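Beta-galactosidase/beta-glucuronidase (PDB 6MVF) is a glycoside hydrolase family 2 flavoprotein that binds FMN and acts as a beta-glucuronidase in a human gut bacterium. Local coordinates at residues G275-T280 with P425-T430; D448-N453 with P478-G483. All coordinates share one frame; numbering follows the deposited sequence.

Interaction 1 of 2, residues G275-T280 with P425-T430; sequences GVRSYT and PTRLTT
Arg-277 NH2 gives a hydrogen bond to water 1 at 2.6 Å, and the water donates on to Thr-426 O at 3.1 Å. The water so bridges the two segments. It lies in the plane of the Arg-277 guanidinium, at its edge. It also sits over the centre of the Arg-427 guanidinium face. Tyr-279 reaches this spot from another direction. Its CG stands between the backbone N and the carbonyl carbon (chi1 60°), and the phenol end arrives at the 426-428 backbone. Tyr-279 OH is 3.4 Å from Thr-426 O and also 3.4 Å from Arg-427 CG. One ring edge meets Leu-428, with Tyr-279 CE2 3.7 Å from Leu-428 CD1. The other edge reaches back, and Tyr-279 CE1 lies over the rim of one Arg-277 guanidinium face. The Arg-277 chain bends at chi2 (-82°), whereas Arg-427 runs extended from CG to NE. The two chains cross at about a right angle, their guanidinium planes 73° apart. Arg-277 NH2 and Arg-427 NH2 come within 3.8 Å. Both groups have acceptors nearby: Arg-277 NE bonds to Pro-389 O, and Arg-427 NE to Ile-391 O. Arg-427 NH1 also forms a salt bridge with Asp-424, and its guanidinium makes a cation-pi contact with Tyr-386, a residue of the FMN pocket. The side chain of Arg-427 is about 8 Å from the flavin nucleotide. The contact joins the start of the hairpin formed by strands 279-282 and 286-289 to the N-terminal end of strand 428-433 in the TIM barrel. The close approach of two like charges is probably tolerated because Asp-424, the backbone carbonyls and the water offset it.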
ATOM      1  N   GLY A 275     -12.250  22.473 -12.366  1.00 26.00           N
ATOM      2  CA  GLY A 275     -12.428  22.048 -13.737  1.00 23.92           C
ATOM      3  C   GLY A 275     -12.893  23.207 -14.591  1.00 30.06           C
ATOM      4  O   GLY A 275     -13.511  24.154 -14.107  1.00 28.20           O
ATOM      5  N   VAL A 276     -12.577  23.117 -15.882  1.00 29.08           N
ATOM      6  CA  VAL A 276     -12.932  24.127 -16.871  1.00 28.35           C
ATOM      7  C   VAL A 276     -14.133  23.616 -17.666  1.00 25.86           C
ATOM      8  O   VAL A 276     -14.021  22.651 -18.428  1.00 27.69           O
ATOM      9  CB  VAL A 276     -11.746  24.437 -17.799  1.00 26.90           C
ATOM     10  CG1 VAL A 276     -12.000  25.712 -18.574  1.00 23.37           C
ATOM     11  CG2 VAL A 276     -10.448  24.513 -16.995  1.00 26.44           C
ATOM     12  N   ARG A 277     -15.286  24.261 -17.508  1.00 27.02           N
ATOM     13  CA  ARG A 277     -16.439  23.933 -18.335  1.00 26.15           C
ATOM     14  C   ARG A 277     -17.352  25.136 -18.400  1.00 26.72           C
ATOM     15  O   ARG A 277     -17.404  25.940 -17.472  1.00 29.36           O
ATOM     16  CB  ARG A 277     -17.231  22.722 -17.814  1.00 24.69           C
ATOM     17  CG  ARG A 277     -18.116  22.987 -16.620  1.00 24.78           C
ATOM     18  CD  ARG A 277     -17.318  22.942 -15.356  1.00 24.16           C
ATOM     19  NE  ARG A 277     -18.099  23.262 -14.170  1.00 25.31           N
ATOM     20  CZ  ARG A 277     -18.416  24.501 -13.811  1.00 30.13           C
ATOM     21  NH1 ARG A 277     -18.035  25.520 -14.586  1.00 29.63           N
ATOM     22  NH2 ARG A 277     -19.125  24.717 -12.697  1.00 23.73           N
ATOM     23  N   SER A 278     -18.070  25.241 -19.508  1.00 26.81           N
ATOM     24  CA  SER A 278     -19.222  26.117 -19.628  1.00 27.31           C
ATOM     25  C   SER A 278     -20.427  25.254 -19.973  1.00 26.98           C
ATOM     26  O   SER A 278     -20.285  24.110 -20.413  1.00 26.26           O
ATOM     27  CB  SER A 278     -19.005  27.196 -20.693  1.00 28.70           C
ATOM     28  OG  SER A 278     -18.628  26.620 -21.939  1.00 36.14           O
ATOM     29  N   TYR A 279     -21.619  25.806 -19.758  1.00 24.55           N
ATOM     30  CA  TYR A 279     -22.826  25.012 -19.920  1.00 27.65           C
ATOM     31  C   TYR A 279     -24.030  25.936 -20.034  1.00 30.46           C
ATOM     32  O   TYR A 279     -24.032  27.059 -19.526  1.00 26.86           O
ATOM     33  CB  TYR A 279     -23.012  24.002 -18.768  1.00 23.30           C
ATOM     34  CG  TYR A 279     -23.123  24.605 -17.377  1.00 26.91           C
ATOM     35  CD1 TYR A 279     -21.990  24.904 -16.631  1.00 26.92           C
ATOM     36  CD2 TYR A 279     -24.365  24.850 -16.798  1.00 33.76           C
ATOM     37  CE1 TYR A 279     -22.077  25.451 -15.359  1.00 25.36           C
ATOM     38  CE2 TYR A 279     -24.465  25.399 -15.517  1.00 32.17           C
ATOM     39  CZ  TYR A 279     -23.308  25.694 -14.803  1.00 29.91           C
ATOM     40  OH  TYR A 279     -23.383  26.226 -13.532  1.00 25.65           O
ATOM     41  N   THR A 280     -25.060  25.441 -20.714  1.00 28.95           N
ATOM     42  CA  THR A 280     -26.270  26.200 -20.962  1.00 31.38           C
ATOM     43  C   THR A 280     -27.460  25.273 -20.785  1.00 33.26           C
ATOM     44  O   THR A 280     -27.361  24.061 -21.016  1.00 29.02           O
ATOM     45  CB  THR A 280     -26.261  26.818 -22.374  1.00 30.14           C
ATOM     46  OG1 THR A 280     -25.917  25.809 -23.332  1.00 38.17           O
ATOM     47  CG2 THR A 280     -25.226  27.940 -22.471  1.00 27.38           C
ATOM     48  N   PRO A 425     -22.397  34.178  -9.634  1.00 32.76           N
ATOM     49  CA  PRO A 425     -23.126  34.321 -10.904  1.00 31.46           C
ATOM     50  C   PRO A 425     -22.762  33.272 -11.944  1.00 30.57           C
ATOM     51  O   PRO A 425     -23.411  33.215 -12.997  1.00 34.97           O
ATOM     52  CB  PRO A 425     -22.737  35.734 -11.368  1.00 26.24           C
ATOM     53  CG  PRO A 425     -21.427  36.027 -10.675  1.00 26.26           C
ATOM     54  CD  PRO A 425     -21.509  35.320  -9.349  1.00 25.01           C
ATOM     55  N   THR A 426     -21.761  32.437 -11.680  1.00 30.37           N
ATOM     56  CA  THR A 426     -21.313  31.438 -12.636  1.00 28.75           C
ATOM     57  C   THR A 426     -22.165  30.173 -12.616  1.00 32.78           C
ATOM     58  O   THR A 426     -21.867  29.237 -13.364  1.00 33.18           O
ATOM     59  CB  THR A 426     -19.846  31.040 -12.368  1.00 30.40           C
ATOM     60  OG1 THR A 426     -19.795  30.093 -11.296  1.00 32.59           O
ATOM     61  CG2 THR A 426     -18.977  32.236 -12.005  1.00 24.68           C
ATOM     62  N   ARG A 427     -23.192  30.092 -11.780  1.00 28.27           N
ATOM     63  CA  ARG A 427     -24.006  28.890 -11.732  1.00 35.11           C
ATOM     64  C   ARG A 427     -25.490  29.228 -11.835  1.00 28.91           C
ATOM     65  O   ARG A 427     -25.934  30.330 -11.492  1.00 28.33           O
ATOM     66  CB  ARG A 427     -23.726  28.068 -10.459  1.00 36.41           C
ATOM     67  CG  ARG A 427     -22.356  27.376 -10.467  1.00 33.26           C
ATOM     68  CD  ARG A 427     -22.128  26.589  -9.193  1.00 29.24           C
ATOM     69  NE  ARG A 427     -20.933  25.744  -9.238  1.00 30.83           N
ATOM     70  CZ  ARG A 427     -19.718  26.129  -8.862  1.00 27.12           C
ATOM     71  NH1 ARG A 427     -19.512  27.364  -8.428  1.00 24.31           N
ATOM     72  NH2 ARG A 427     -18.710  25.271  -8.921  1.00 28.12           N
ATOM     73  N   LEU A 428     -26.240  28.248 -12.330  1.00 25.28           N
ATOM     74  CA  LEU A 428     -27.689  28.339 -12.447  1.00 27.42           C
ATOM     75  C   LEU A 428     -28.369  28.017 -11.122  1.00 30.48           C
ATOM     76  O   LEU A 428     -27.908  27.161 -10.364  1.00 32.38           O
ATOM     77  CB  LEU A 428     -28.168  27.377 -13.531  1.00 23.76           C
ATOM     78  CG  LEU A 428     -27.554  27.672 -14.897  1.00 26.46           C
ATOM     79  CD1 LEU A 428     -27.954  26.610 -15.877  1.00 25.55           C
ATOM     80  CD2 LEU A 428     -27.956  29.073 -15.394  1.00 23.95           C
ATOM     81  N   THR A 429     -29.475  28.699 -10.842  1.00 31.80           N
ATOM     82  CA  THR A 429     -30.316  28.348  -9.704  1.00 34.75           C
ATOM     83  C   THR A 429     -31.481  27.478 -10.170  1.00 35.35           C
ATOM     84  O   THR A 429     -31.927  27.566 -11.320  1.00 35.34           O
ATOM     85  CB  THR A 429     -30.836  29.595  -8.978  1.00 35.62           C
ATOM     86  OG1 THR A 429     -31.568  30.426  -9.888  1.00 38.01           O
ATOM     87  CG2 THR A 429     -29.672  30.402  -8.424  1.00 35.59           C
ATOM     88  N   THR A 430     -31.939  26.600  -9.276  1.00 33.78           N
ATOM     89  CA  THR A 430     -33.008  25.655  -9.567  1.00 27.66           C
ATOM     90  C   THR A 430     -33.905  25.580  -8.344  1.00 28.13           C
ATOM     91  O   THR A 430     -33.597  26.142  -7.290  1.00 25.29           O
ATOM     92  CB  THR A 430     -32.472  24.248  -9.944  1.00 30.29           C
ATOM     93  OG1 THR A 430     -33.531  23.434 -10.473  1.00 25.76           O
ATOM     94  CG2 THR A 430     -31.863  23.519  -8.727  1.00 26.01           C
TER
HETATM   95  O   HOH W   1     -19.606  27.271 -12.726  1.00 32.36           O

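Interaction 2 of 2, residues D448-N453 with P478-G483; sequences DVESYN and PDICLG
Glu-450 O accepts a hydrogen bond from Gly-483 N at 2.9 Å. Glu-450 N in turn donates to Cys-481 O at 3.2 Å. One step on, Tyr-452 N donates to Gly-483 O at 3.1 Å. The backbone Glu-450 O also receives hydrogen bonds from Trp-528 NE1 and, weakly, from Ser-451 OG. Beside this ladder, water 2 links Asp-448 O to Cys-481 N. Val-449 CG1 packs on Cys-481 CB at 3.7 Å, and Leu-482 CD1 meets the edge of the Tyr-452 ring. Glu-450 CG lies anti to the carbonyl carbon (chi1 -65°), and the chain runs extended beyond CG, which brings the carboxylate across Ile-480. Glu-450 OE2 rests 3.5 Å from Ile-480 CD1, and Ile-480 CG2 lies 3.7 Å from the same oxygen. Strands 450-453 and 482-487 are neighbouring parallel strands of the TIM barrel, joined through helix 466-476 in a beta-alpha-beta unit. With an alanine here in place of Ile-480, the methyls beside Glu-450 OE2 are gone, and a gap would probably open against the carboxylate. That carboxylate is buried but well supplied with donors. Glu-450 OE1 bonds to His-433 and His-444, and OE2 to the backbone N of Arg-445. Further out, Val-281 of strand 279-282 touches both Val-449 and Cys-481.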
ATOM      1  N   ASP A 448     -33.379  30.129 -12.430  1.00 36.41           N
ATOM      2  CA  ASP A 448     -32.996  29.998 -13.840  1.00 33.01           C
ATOM      3  C   ASP A 448     -33.619  28.767 -14.495  1.00 35.18           C
ATOM      4  O   ASP A 448     -33.911  28.778 -15.701  1.00 36.90           O
ATOM      5  CB  ASP A 448     -31.465  29.929 -13.988  1.00 31.00           C
ATOM      6  CG  ASP A 448     -30.741  31.129 -13.362  1.00 39.41           C
ATOM      7  OD1 ASP A 448     -31.223  32.278 -13.505  1.00 39.27           O
ATOM      8  OD2 ASP A 448     -29.678  30.918 -12.727  1.00 36.19           O
ATOM      9  N   VAL A 449     -33.789  27.687 -13.740  1.00 29.95           N
ATOM     10  CA  VAL A 449     -34.404  26.461 -14.224  1.00 28.25           C
ATOM     11  C   VAL A 449     -35.288  25.945 -13.094  1.00 31.90           C
ATOM     12  O   VAL A 449     -35.292  26.488 -11.984  1.00 28.58           O
ATOM     13  CB  VAL A 449     -33.362  25.403 -14.668  1.00 34.19           C
ATOM     14  CG1 VAL A 449     -32.493  25.929 -15.818  1.00 28.95           C
ATOM     15  CG2 VAL A 449     -32.475  24.969 -13.498  1.00 29.25           C
ATOM     16  N   GLU A 450     -36.069  24.904 -13.392  1.00 27.20           N
ATOM     17  CA  GLU A 450     -37.167  24.497 -12.519  1.00 31.67           C
ATOM     18  C   GLU A 450     -37.436  23.013 -12.709  1.00 30.52           C
ATOM     19  O   GLU A 450     -37.294  22.479 -13.812  1.00 29.52           O
ATOM     20  CB  GLU A 450     -38.467  25.274 -12.797  1.00 23.07           C
ATOM     21  CG  GLU A 450     -38.408  26.766 -12.499  1.00 30.51           C
ATOM     22  CD  GLU A 450     -39.783  27.443 -12.558  1.00 37.58           C
ATOM     23  OE1 GLU A 450     -40.727  26.970 -11.873  1.00 32.25           O
ATOM     24  OE2 GLU A 450     -39.920  28.452 -13.296  1.00 39.24           O
ATOM     25  N   SER A 451     -37.858  22.360 -11.632  1.00 24.56           N
ATOM     26  CA  SER A 451     -38.186  20.949 -11.721  1.00 29.30           C
ATOM     27  C   SER A 451     -39.383  20.618 -10.836  1.00 28.19           C
ATOM     28  O   SER A 451     -39.656  21.292  -9.837  1.00 29.55           O
ATOM     29  CB  SER A 451     -36.987  20.064 -11.345  1.00 29.52           C
ATOM     30  OG  SER A 451     -36.013  20.042 -12.379  1.00 34.23           O
ATOM     31  N   TYR A 452     -40.072  19.548 -11.205  1.00 25.87           N
ATOM     32  CA  TYR A 452     -41.196  19.039 -10.443  1.00 33.73           C
ATOM     33  C   TYR A 452     -40.891  17.659  -9.870  1.00 34.34           C
ATOM     34  O   TYR A 452     -40.163  16.857 -10.468  1.00 30.14           O
ATOM     35  CB  TYR A 452     -42.454  18.965 -11.306  1.00 28.79           C
ATOM     36  CG  TYR A 452     -43.308  20.207 -11.302  1.00 27.94           C
ATOM     37  CD1 TYR A 452     -43.036  21.257 -12.152  1.00 31.66           C
ATOM     38  CD2 TYR A 452     -44.420  20.310 -10.470  1.00 37.79           C
ATOM     39  CE1 TYR A 452     -43.845  22.389 -12.177  1.00 38.81           C
ATOM     40  CE2 TYR A 452     -45.238  21.434 -10.484  1.00 32.36           C
ATOM     41  CZ  TYR A 452     -44.945  22.477 -11.345  1.00 38.85           C
ATOM     42  OH  TYR A 452     -45.738  23.613 -11.374  1.00 37.84           O
ATOM     43  N   ASN A 453     -41.458  17.403  -8.691  1.00 30.86           N
ATOM     44  CA  ASN A 453     -41.459  16.083  -8.081  1.00 29.55           C
ATOM     45  C   ASN A 453     -42.802  15.409  -8.397  1.00 38.93           C
ATOM     46  O   ASN A 453     -43.844  15.797  -7.853  1.00 37.45           O
ATOM     47  CB  ASN A 453     -41.227  16.201  -6.575  1.00 27.69           C
ATOM     48  CG  ASN A 453     -39.856  16.769  -6.234  1.00 32.20           C
ATOM     49  OD1 ASN A 453     -39.009  16.954  -7.105  1.00 30.84           O
ATOM     50  ND2 ASN A 453     -39.629  17.031  -4.956  1.00 31.06           N
ATOM     51  N   PRO A 478     -43.454  27.530 -22.713  1.00 40.25           N
ATOM     52  CA  PRO A 478     -42.272  27.326 -23.568  1.00 43.23           C
ATOM     53  C   PRO A 478     -41.065  28.183 -23.193  1.00 40.78           C
ATOM     54  O   PRO A 478     -40.042  28.110 -23.886  1.00 41.66           O
ATOM     55  CB  PRO A 478     -42.794  27.701 -24.960  1.00 41.99           C
ATOM     56  CG  PRO A 478     -43.819  28.748 -24.672  1.00 30.91           C
ATOM     57  CD  PRO A 478     -44.507  28.290 -23.409  1.00 34.10           C
ATOM     58  N   ASP A 479     -41.153  29.001 -22.141  1.00 36.98           N
ATOM     59  CA  ASP A 479     -40.043  29.817 -21.665  1.00 39.17           C
ATOM     60  C   ASP A 479     -39.388  29.245 -20.412  1.00 39.44           C
ATOM     61  O   ASP A 479     -38.384  29.796 -19.943  1.00 34.38           O
ATOM     62  CB  ASP A 479     -40.518  31.256 -21.392  1.00 32.25           C
ATOM     63  CG  ASP A 479     -41.559  31.349 -20.250  1.00 44.15           C
ATOM     64  OD1 ASP A 479     -42.448  30.463 -20.131  1.00 34.60           O
ATOM     65  OD2 ASP A 479     -41.492  32.340 -19.478  1.00 44.20           O
ATOM     66  N   ILE A 480     -39.936  28.166 -19.854  1.00 35.57           N
ATOM     67  CA  ILE A 480     -39.411  27.558 -18.640  1.00 40.36           C
ATOM     68  C   ILE A 480     -38.618  26.313 -19.020  1.00 34.30           C
ATOM     69  O   ILE A 480     -39.057  25.521 -19.863  1.00 30.49           O
ATOM     70  CB  ILE A 480     -40.539  27.220 -17.647  1.00 37.77           C
ATOM     71  CG1 ILE A 480     -41.258  28.497 -17.197  1.00 31.75           C
ATOM     72  CG2 ILE A 480     -39.976  26.478 -16.438  1.00 31.08           C
ATOM     73  CD1 ILE A 480     -42.182  28.326 -15.984  1.00 29.68           C
ATOM     74  N   CYS A 481     -37.434  26.163 -18.424  1.00 32.11           N
ATOM     75  CA  CYS A 481     -36.652  24.942 -18.548  1.00 26.64           C
ATOM     76  C   CYS A 481     -37.183  23.953 -17.529  1.00 25.87           C
ATOM     77  O   CYS A 481     -37.009  24.153 -16.326  1.00 32.70           O
ATOM     78  CB  CYS A 481     -35.173  25.213 -18.309  1.00 32.45           C
ATOM     79  SG  CYS A 481     -34.465  26.511 -19.329  1.00 33.99           S
ATOM     80  N   LEU A 482     -37.838  22.895 -18.004  1.00 24.56           N
ATOM     81  CA  LEU A 482     -38.468  21.901 -17.148  1.00 27.17           C
ATOM     82  C   LEU A 482     -37.544  20.699 -16.957  1.00 30.58           C
ATOM     83  O   LEU A 482     -37.004  20.153 -17.929  1.00 28.33           O
ATOM     84  CB  LEU A 482     -39.807  21.446 -17.731  1.00 24.30           C
ATOM     85  CG  LEU A 482     -40.496  20.363 -16.908  1.00 29.79           C
ATOM     86  CD1 LEU A 482     -40.957  20.956 -15.593  1.00 24.38           C
ATOM     87  CD2 LEU A 482     -41.649  19.676 -17.647  1.00 25.28           C
ATOM     88  N   GLY A 483     -37.352  20.311 -15.693  1.00 24.31           N
ATOM     89  CA  GLY A 483     -36.781  19.026 -15.366  1.00 27.19           C
ATOM     90  C   GLY A 483     -37.680  18.305 -14.378  1.00 29.51           C
ATOM     91  O   GLY A 483     -38.664  18.864 -13.889  1.00 30.38           O
TER
HETATM   92  O   HOH W   2     -36.620  28.166 -16.533  1.00 34.72           O

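Interaction 1 and interaction 2 come in series along the chain, their centres 16 Å apart. They meet where strands 428-433 and 450-453 lie side by side in the barrel sheet. Thr-429 N is 2.9 Å from Asp-448 OD2, a probable hydrogen bond, and Thr-429 O probably accepts another from Val-449 N. Lys-421 of helix 407-423 ties the two as well, bonding to Arg-427 O and bridging to Asp-448. Strand 279-282 reaches both places, through Tyr-279 in interaction 1 and Val-281 beside interaction 2, so the hairpin and three consecutive barrel strands form one connected region.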